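PDB 3U0H: xylose isomerase domain protein from Alicyclobacillus acidocaldarius subsp. acidocaldarius, which is probably a sugar isomerase or a related enzyme of the xylose isomerase-like TIM-barrel family, its substrate and exact reaction being unestablished. Local coordinates for residues 76-79 against 80-84; 109-113 against 114-118; 120-123 against 124-127. All coordinates share one frame; numbering follows the deposited sequence. Where two conformers were deposited one is given.

Contact 1 of 3, residues 76-79 against 80-84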
loop_
_atom_site.group_PDB
_atom_site.type_symbol
_atom_site.label_atom_id
_atom_site.label_comp_id
_atom_site.label_asym_id
_atom_site.label_seq_id
_atom_site.Cartn_x
_atom_site.Cartn_y
_atom_site.Cartn_z
ATOM N N GLU A 76 21.824 6.262 -6.912
ATOM C CA GLU A 76 20.808 6.056 -5.877
ATOM C C GLU A 76 20.931 7.118 -4.751
ATOM O O GLU A 76 19.919 7.725 -4.415
ATOM C CB GLU A 76 20.823 4.606 -5.270
ATOM C CG GLU A 76 19.521 4.165 -4.543
ATOM C CD GLU A 76 18.201 4.276 -5.364
ATOM O OE1 GLU A 76 18.185 4.070 -6.603
ATOM O OE2 GLU A 76 17.142 4.548 -4.768
ATOM N N PRO A 77 22.166 7.360 -4.195
ATOM C CA PRO A 77 22.256 8.295 -3.068
ATOM C C PRO A 77 21.821 9.723 -3.467
ATOM O O PRO A 77 21.228 10.407 -2.660
ATOM C CB PRO A 77 23.739 8.268 -2.697
ATOM C CG PRO A 77 24.313 7.052 -3.380
ATOM C CD PRO A 77 23.514 6.934 -4.634
ATOM N N VAL A 78 22.107 10.159 -4.687
ATOM C CA VAL A 78 21.721 11.519 -5.103
ATOM C C VAL A 78 20.216 11.551 -5.335
ATOM O O VAL A 78 19.533 12.496 -4.919
ATOM C CB VAL A 78 22.514 11.976 -6.356
ATOM C CG1 VAL A 78 22.030 13.338 -6.876
ATOM C CG2 VAL A 78 24.041 11.964 -6.086
ATOM N N PHE A 79 19.695 10.500 -5.980
ATOM C CA PHE A 79 18.278 10.395 -6.220
ATOM C C PHE A 79 17.506 10.425 -4.901
ATOM O O PHE A 79 16.560 11.195 -4.749
ATOM C CB PHE A 79 17.884 9.129 -7.038
ATOM C CG PHE A 79 16.416 8.867 -7.023
ATOM C CD1 PHE A 79 15.570 9.701 -7.706
ATOM C CD2 PHE A 79 15.878 7.866 -6.240
ATOM C CE1 PHE A 79 14.206 9.528 -7.660
ATOM C CE2 PHE A 79 14.514 7.669 -6.200
ATOM C CZ PHE A 79 13.673 8.508 -6.932
ATOM N N LEU A 80 17.884 9.580 -3.964
ATOM C CA LEU A 80 17.173 9.573 -2.682
ATOM C C LEU A 80 17.192 10.930 -1.984
ATOM O O LEU A 80 16.196 11.341 -1.343
ATOM C CB LEU A 80 17.678 8.490 -1.736
ATOM C CG LEU A 80 17.339 7.055 -2.203
ATOM C CD1 LEU A 80 18.043 5.970 -1.351
ATOM C CD2 LEU A 80 15.823 6.790 -2.329
ATOM N N ARG A 81 18.288 11.627 -2.118
ATOM C CA ARG A 81 18.471 12.925 -1.506
ATOM C C ARG A 81 17.512 13.920 -2.147
ATOM O O ARG A 81 16.790 14.641 -1.497
ATOM C CB ARG A 81 19.942 13.338 -1.702
ATOM C CG ARG A 81 20.381 14.657 -1.063
ATOM C CD ARG A 81 21.880 14.904 -1.287
ATOM N NE ARG A 81 22.663 13.681 -1.071
ATOM C CZ ARG A 81 23.657 13.269 -1.863
ATOM N NH1 ARG A 81 24.027 13.974 -2.945
ATOM N NH2 ARG A 81 24.260 12.132 -1.580
ATOM N N GLU A 82 17.512 13.939 -3.470
ATOM C CA GLU A 82 16.621 14.855 -4.190
ATOM C C GLU A 82 15.142 14.498 -3.973
ATOM O O GLU A 82 14.258 15.404 -3.958
ATOM C CB GLU A 82 16.985 14.887 -5.667
ATOM C CG GLU A 82 18.401 15.414 -5.928
ATOM C CD GLU A 82 18.546 16.832 -5.419
ATOM O OE1 GLU A 82 17.631 17.644 -5.690
ATOM O OE2 GLU A 82 19.544 17.126 -4.700
ATOM N N LEU A 83 14.861 13.214 -3.717
ATOM C CA LEU A 83 13.490 12.791 -3.426
ATOM C C LEU A 83 13.030 13.310 -2.061
ATOM O O LEU A 83 11.868 13.677 -1.862
ATOM C CB LEU A 83 13.361 11.274 -3.513
ATOM C CG LEU A 83 11.977 10.705 -3.236
ATOM C CD1 LEU A 83 11.040 11.036 -4.389
ATOM C CD2 LEU A 83 12.105 9.186 -2.998
ATOM N N SER A 84 13.959 13.428 -1.144
ATOM C CA SER A 84 13.634 13.959 0.174
ATOM C C SER A 84 13.329 15.399 0.175
ATOM O O SER A 84 12.645 15.903 1.059
ATOM C CB SER A 84 14.792 13.749 1.116
ATOM O OG SER A 84 14.605 12.453 1.646
#

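Contact 2 of 3, residues 109-113 against 114-118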
loop_
_atom_site.group_PDB
_atom_site.type_symbol
_atom_site.label_atom_id
_atom_site.label_comp_id
_atom_site.label_asym_id
_atom_site.label_seq_id
_atom_site.Cartn_x
_atom_site.Cartn_y
_atom_site.Cartn_z
HETATM N N MSE A 109 16.616 3.753 -25.608
HETATM C CA MSE A 109 17.798 3.820 -24.727
HETATM C C MSE A 109 18.782 2.720 -25.030
HETATM O O MSE A 109 18.407 1.687 -25.593
HETATM C CB MSE A 109 17.397 3.675 -23.232
HETATM C CG MSE A 109 17.036 2.197 -22.735
HETATM SE SE MSE A 109 15.252 1.638 -23.394
HETATM C CE MSE A 109 15.074 -0.060 -22.443
ATOM N N ASP A 110 20.021 2.903 -24.595
ATOM C CA ASP A 110 21.030 1.871 -24.784
ATOM C C ASP A 110 21.143 0.861 -23.646
ATOM O O ASP A 110 21.701 -0.199 -23.844
ATOM C CB ASP A 110 22.415 2.492 -25.042
ATOM C CG ASP A 110 22.569 3.020 -26.462
ATOM O OD1 ASP A 110 21.810 2.577 -27.379
ATOM O OD2 ASP A 110 23.487 3.845 -26.663
ATOM N N GLU A 111 20.655 1.210 -22.460
ATOM C CA GLU A 111 20.734 0.335 -21.285
ATOM C C GLU A 111 19.786 -0.866 -21.392
ATOM O O GLU A 111 18.728 -0.794 -22.047
ATOM C CB GLU A 111 20.452 1.126 -19.991
ATOM C CG GLU A 111 21.519 2.192 -19.686
ATOM C CD GLU A 111 21.073 3.660 -19.908
ATOM O OE1 GLU A 111 20.591 4.047 -21.018
ATOM O OE2 GLU A 111 21.238 4.456 -18.952
ATOM N N GLU A 112 20.197 -1.970 -20.755
ATOM C CA GLU A 112 19.418 -3.202 -20.728
ATOM C C GLU A 112 18.009 -2.938 -20.126
ATOM O O GLU A 112 17.905 -2.296 -19.075
ATOM C CB GLU A 112 20.149 -4.286 -19.914
ATOM C CG GLU A 112 21.556 -4.557 -20.404
ATOM C CD GLU A 112 21.549 -4.964 -21.855
ATOM O OE1 GLU A 112 20.939 -6.015 -22.180
ATOM O OE2 GLU A 112 22.141 -4.211 -22.664
ATOM N N PRO A 113 16.928 -3.375 -20.835
ATOM C CA PRO A 113 15.523 -3.122 -20.496
ATOM C C PRO A 113 15.144 -3.510 -19.081
ATOM O O PRO A 113 14.501 -2.710 -18.420
ATOM C CB PRO A 113 14.760 -4.012 -21.482
ATOM C CG PRO A 113 15.604 -4.018 -22.678
ATOM C CD PRO A 113 17.020 -4.046 -22.155
ATOM N N VAL A 114 15.520 -4.701 -18.608
ATOM C CA VAL A 114 14.999 -5.100 -17.336
ATOM C C VAL A 114 15.481 -4.150 -16.248
ATOM O O VAL A 114 14.687 -3.777 -15.370
ATOM C CB VAL A 114 15.292 -6.551 -16.960
ATOM C CG1 VAL A 114 16.783 -6.855 -16.938
ATOM C CG2 VAL A 114 14.600 -6.848 -15.614
ATOM N N ARG A 115 16.738 -3.701 -16.354
ATOM C CA ARG A 115 17.337 -2.737 -15.416
ATOM C C ARG A 115 16.721 -1.342 -15.566
ATOM O O ARG A 115 16.378 -0.691 -14.594
ATOM C CB ARG A 115 18.847 -2.584 -15.670
ATOM C CG ARG A 115 19.625 -3.916 -15.792
ATOM C CD ARG A 115 20.364 -4.284 -14.526
ATOM N NE ARG A 115 20.934 -5.629 -14.600
ATOM C CZ ARG A 115 22.121 -5.981 -14.105
ATOM N NH1 ARG A 115 22.896 -5.090 -13.522
ATOM N NH2 ARG A 115 22.542 -7.231 -14.203
ATOM N N TYR A 116 16.628 -0.882 -16.786
ATOM C CA TYR A 116 16.342 0.502 -17.024
ATOM C C TYR A 116 14.902 0.750 -16.644
ATOM O O TYR A 116 14.597 1.662 -15.898
ATOM C CB TYR A 116 16.541 0.786 -18.503
ATOM C CG TYR A 116 16.166 2.146 -18.929
ATOM C CD1 TYR A 116 14.912 2.433 -19.372
ATOM C CD2 TYR A 116 17.089 3.177 -18.911
ATOM C CE1 TYR A 116 14.577 3.706 -19.798
ATOM C CE2 TYR A 116 16.753 4.458 -19.344
ATOM C CZ TYR A 116 15.489 4.702 -19.801
ATOM O OH TYR A 116 15.130 5.987 -20.205
ATOM N N ILE A 117 14.041 -0.125 -17.142
ATOM C CA ILE A 117 12.596 -0.023 -16.989
ATOM C C ILE A 117 12.197 -0.291 -15.553
ATOM O O ILE A 117 11.357 0.423 -15.033
ATOM C CB ILE A 117 11.802 -0.998 -17.919
ATOM C CG1 ILE A 117 12.118 -0.680 -19.379
ATOM C CG2 ILE A 117 10.321 -0.887 -17.717
ATOM C CD1 ILE A 117 11.395 -1.518 -20.458
ATOM N N SER A 118 12.790 -1.287 -14.906
ATOM C CA SER A 118 12.412 -1.599 -13.535
ATOM C C SER A 118 12.792 -0.469 -12.542
ATOM O O SER A 118 11.965 -0.093 -11.675
ATOM C CB SER A 118 13.092 -2.872 -13.064
ATOM O OG SER A 118 12.785 -3.967 -13.888
#

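Contact 3 of 3, residues 120-123 against 124-127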
loop_
_atom_site.group_PDB
_atom_site.type_symbol
_atom_site.label_atom_id
_atom_site.label_comp_id
_atom_site.label_asym_id
_atom_site.label_seq_id
_atom_site.Cartn_x
_atom_site.Cartn_y
_atom_site.Cartn_z
ATOM N N LEU A 120 13.403 2.653 -13.266
ATOM C CA LEU A 120 12.632 3.840 -13.559
ATOM C C LEU A 120 11.153 3.707 -12.998
ATOM O O LEU A 120 10.616 4.651 -12.423
ATOM C CB LEU A 120 12.700 4.167 -15.055
ATOM C CG LEU A 120 11.957 5.427 -15.469
ATOM C CD1 LEU A 120 12.668 6.638 -14.940
ATOM C CD2 LEU A 120 11.788 5.509 -16.990
ATOM N N ALA A 121 10.542 2.529 -13.133
ATOM C CA ALA A 121 9.182 2.258 -12.587
ATOM C C ALA A 121 9.193 2.532 -11.095
ATOM O O ALA A 121 8.309 3.222 -10.557
ATOM C CB ALA A 121 8.720 0.816 -12.839
ATOM N N ARG A 122 10.207 2.040 -10.421
ATOM C CA ARG A 122 10.233 2.138 -8.956
ATOM C C ARG A 122 10.451 3.572 -8.460
ATOM O O ARG A 122 9.933 3.968 -7.442
ATOM C CB ARG A 122 11.275 1.183 -8.377
ATOM C CG ARG A 122 11.413 1.248 -6.854
ATOM C CD ARG A 122 12.500 2.212 -6.398
ATOM N NE ARG A 122 13.850 1.974 -6.945
ATOM C CZ ARG A 122 14.921 2.748 -6.712
ATOM N NH1 ARG A 122 14.838 3.864 -5.983
ATOM N NH2 ARG A 122 16.097 2.396 -7.217
ATOM N N ARG A 123 11.251 4.345 -9.163
ATOM C CA ARG A 123 11.575 5.720 -8.733
ATOM C C ARG A 123 10.426 6.706 -8.984
ATOM O O ARG A 123 10.235 7.659 -8.241
ATOM C CB ARG A 123 12.835 6.204 -9.471
ATOM C CG ARG A 123 14.120 5.564 -8.993
ATOM C CD ARG A 123 15.338 6.105 -9.717
ATOM N NE ARG A 123 16.591 5.671 -9.130
ATOM C CZ ARG A 123 17.788 6.177 -9.457
ATOM N NH1 ARG A 123 17.896 7.182 -10.368
ATOM N NH2 ARG A 123 18.884 5.700 -8.881
ATOM N N ILE A 124 9.714 6.485 -10.069
ATOM C CA ILE A 124 8.525 7.254 -10.418
ATOM C C ILE A 124 7.437 6.977 -9.405
ATOM O O ILE A 124 6.716 7.890 -9.012
ATOM C CB ILE A 124 8.024 6.938 -11.860
ATOM C CG1 ILE A 124 9.064 7.454 -12.898
ATOM C CG2 ILE A 124 6.672 7.609 -12.119
ATOM C CD1 ILE A 124 8.749 7.242 -14.378
ATOM N N ARG A 125 7.341 5.721 -8.968
ATOM C CA ARG A 125 6.410 5.292 -7.923
ATOM C C ARG A 125 6.741 6.050 -6.633
ATOM O O ARG A 125 5.847 6.597 -5.959
ATOM C CB ARG A 125 6.529 3.775 -7.711
ATOM C CG ARG A 125 5.688 3.219 -6.591
ATOM C CD ARG A 125 6.120 1.763 -6.247
ATOM N NE ARG A 125 6.197 0.978 -7.462
ATOM C CZ ARG A 125 7.010 -0.046 -7.751
ATOM N NH1 ARG A 125 7.869 -0.533 -6.891
ATOM N NH2 ARG A 125 6.912 -0.582 -8.986
ATOM N N GLN A 126 8.017 6.024 -6.254
ATOM C CA GLN A 126 8.486 6.767 -5.070
ATOM C C GLN A 126 8.153 8.264 -5.209
ATOM O O GLN A 126 7.699 8.887 -4.271
ATOM C CB GLN A 126 9.962 6.531 -4.828
ATOM C CG GLN A 126 10.307 5.143 -4.279
ATOM C CD GLN A 126 11.817 4.933 -4.105
ATOM O OE1 GLN A 126 12.610 5.238 -4.982
ATOM N NE2 GLN A 126 12.203 4.429 -2.973
ATOM N N VAL A 127 8.350 8.836 -6.378
ATOM C CA VAL A 127 8.016 10.232 -6.571
ATOM C C VAL A 127 6.516 10.440 -6.384
ATOM O O VAL A 127 6.112 11.348 -5.648
ATOM C CB VAL A 127 8.497 10.719 -7.919
ATOM C CG1 VAL A 127 7.888 12.079 -8.313
ATOM C CG2 VAL A 127 10.023 10.816 -7.902
#

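Contact 1 of 3, residues 76-79 against 80-84
Glu76 swings its CG anti to its backbone N (chi1 -160°) and bends at the next bond, which brings the carboxylate across the Leu80 side chain, one helical turn on. There OE2 of Glu76 lies 3.6 Å from CD2 of Leu80, a van der Waals touch only; the charge itself is met by Arg122 and Arg123, each in a salt bridge. Leu80 takes the other common helical setting, its CG beside the backbone N, a setting that leans its methyl groups toward Glu76 and the Phe79 ring, with CD2 of Leu80 4.1 Å from CD2 of Phe79. A branched aliphatic chain suits this place because it can meet a ring and an acid stem at once. Leu83, buried like Phe79, lays its CB over one face of the ring. On another side of the helix, Arg81 in one of its two conformers holds a guanidinium face over O of Pro77 and CA of Val78, a placing that the second conformer makes doubtful. Beneath all this run the i to i+4 backbone bonds, among them a nearly straight one from Leu80 N to Glu76 O (2.8 Å, 176°). This is a short amphipathic alpha-helix, 76-84, with Pro77 in its first turn, laid against helix 113-131 of a TIM barrel.

Contact 2 of 3, residues 109-113 against 114-118
Tyr116 and Pro113 carry most of this contact, with the selenomethionine Met109 lying over the tyrosine ring. Tyr116 sets its CG anti to the backbone N (chi1 175°), which carries the ring out from the flank of the helix to meet Met109. Met109 comes down on one face: its CG sits 3.8 Å from the ring centroid, only 6° off the normal, a CH-pi contact almost over the centre. The selenium follows at 4.5 Å from the same centroid, a Met-aromatic contact over the face but displaced toward CD1. A long, flexible, polarisable side chain suits such a flat surface, and the bend at chi2 lets the chain reach on until CE of Met109 is 4.3 Å from CG1 of Ile117. Glu111 adds its CB, 4.1 Å from CD2 of Tyr116. A leucine in place of Tyr116 removes the flat face under CG and selenium of Met109, and that chain would probably be freer to turn.

Pro113 opens the helix, where its lack of an N-H costs nothing. Its O accepts the amide of Ile117 at 2.9 Å, and its CB lies 4.3 Å from CD1 of that residue. Glu112, at the N-cap position, offers its backbone O to Tyr116 N at 3.0 Å, in the carbonyl plane, the first i to i+4 bond of the helix.

Arg115 reaches outward to form a salt bridge with Asp161 of the second subunit. Within the chain, the turn joins strand 108-109 to helix 113-131, and Tyr153 on the antiparallel partner strand 153-154 packs on Met109, Glu112 and Pro113.

Contact 3 of 3, residues 120-123 against 124-127
Leu120 and Ile124 face each other one turn apart on helix 113-131, one of the outer helices of the TIM barrel, and they form the tightly packed, wholly apolar part of the contact. CD1 of Ile124 lies 3.8 Å from CG of Leu120. Ile124 holds CG1 beside its backbone N (chi1 -67°) and keeps the chain extended beyond, which sends the terminal methyl back along the helix to its partner. Both suit a buried face: Phe165 of helix 159-169 packs on each of them, and Ile169 also covers Ile124. The backbone below is regular, with Ile124 N bonded to Leu120 O at 3.1 Å. Arg123 is buried too, its guanidinium bonded to Glu76 and to Asp74 O beyond the helix.

The partly exposed side, by contrast, is polar and rests on long, jointed chains. CA of Arg122 lies over the centre of one guanidinium face of Arg125, 4.0 Å from its plane. Both arginines have partners elsewhere, which probably eases the closeness of like charges: Arg122 pairs with Glu76 and with Glu167 of the second subunit, while Arg125 gives hydrogen bonds to Ile169 O and Ala168 O of its own chain and Glu167 O of the second subunit. Arginine fits here because its several N-H groups can serve two helices and a subunit interface together.

Arg122 bends at chi2 and chi3, turning forward along the helix toward the amide of Gln126. NH1 of Arg122 gives OE1 of Gln126 a 2.8 Å hydrogen bond (160°); OE1 lies near the guanidinium plane, and the amide plane stands 82° to it.

Contacts 1 and 3 lie on neighbouring helices, their centres about 12 Å apart. The pair is joined by Glu76, whose OE2 lies 2.7 Å from NH1 of Arg122 and whose OE1 lies 2.9 Å from NH2 of Arg123, and by Phe79, whose CE2 is 3.3 Å from OE1 of Gln126. Contact 2 begins the helix that contact 3 continues; their centres are about 14 Å apart, and both touch the second subunit. Contacts 1 and 2 do not meet, their nearest atoms about 9 Å apart. Glycerol, probably from the crystallisation liquor, lies about 3 Å from the side chain of Glu76 and likewise of Arg122.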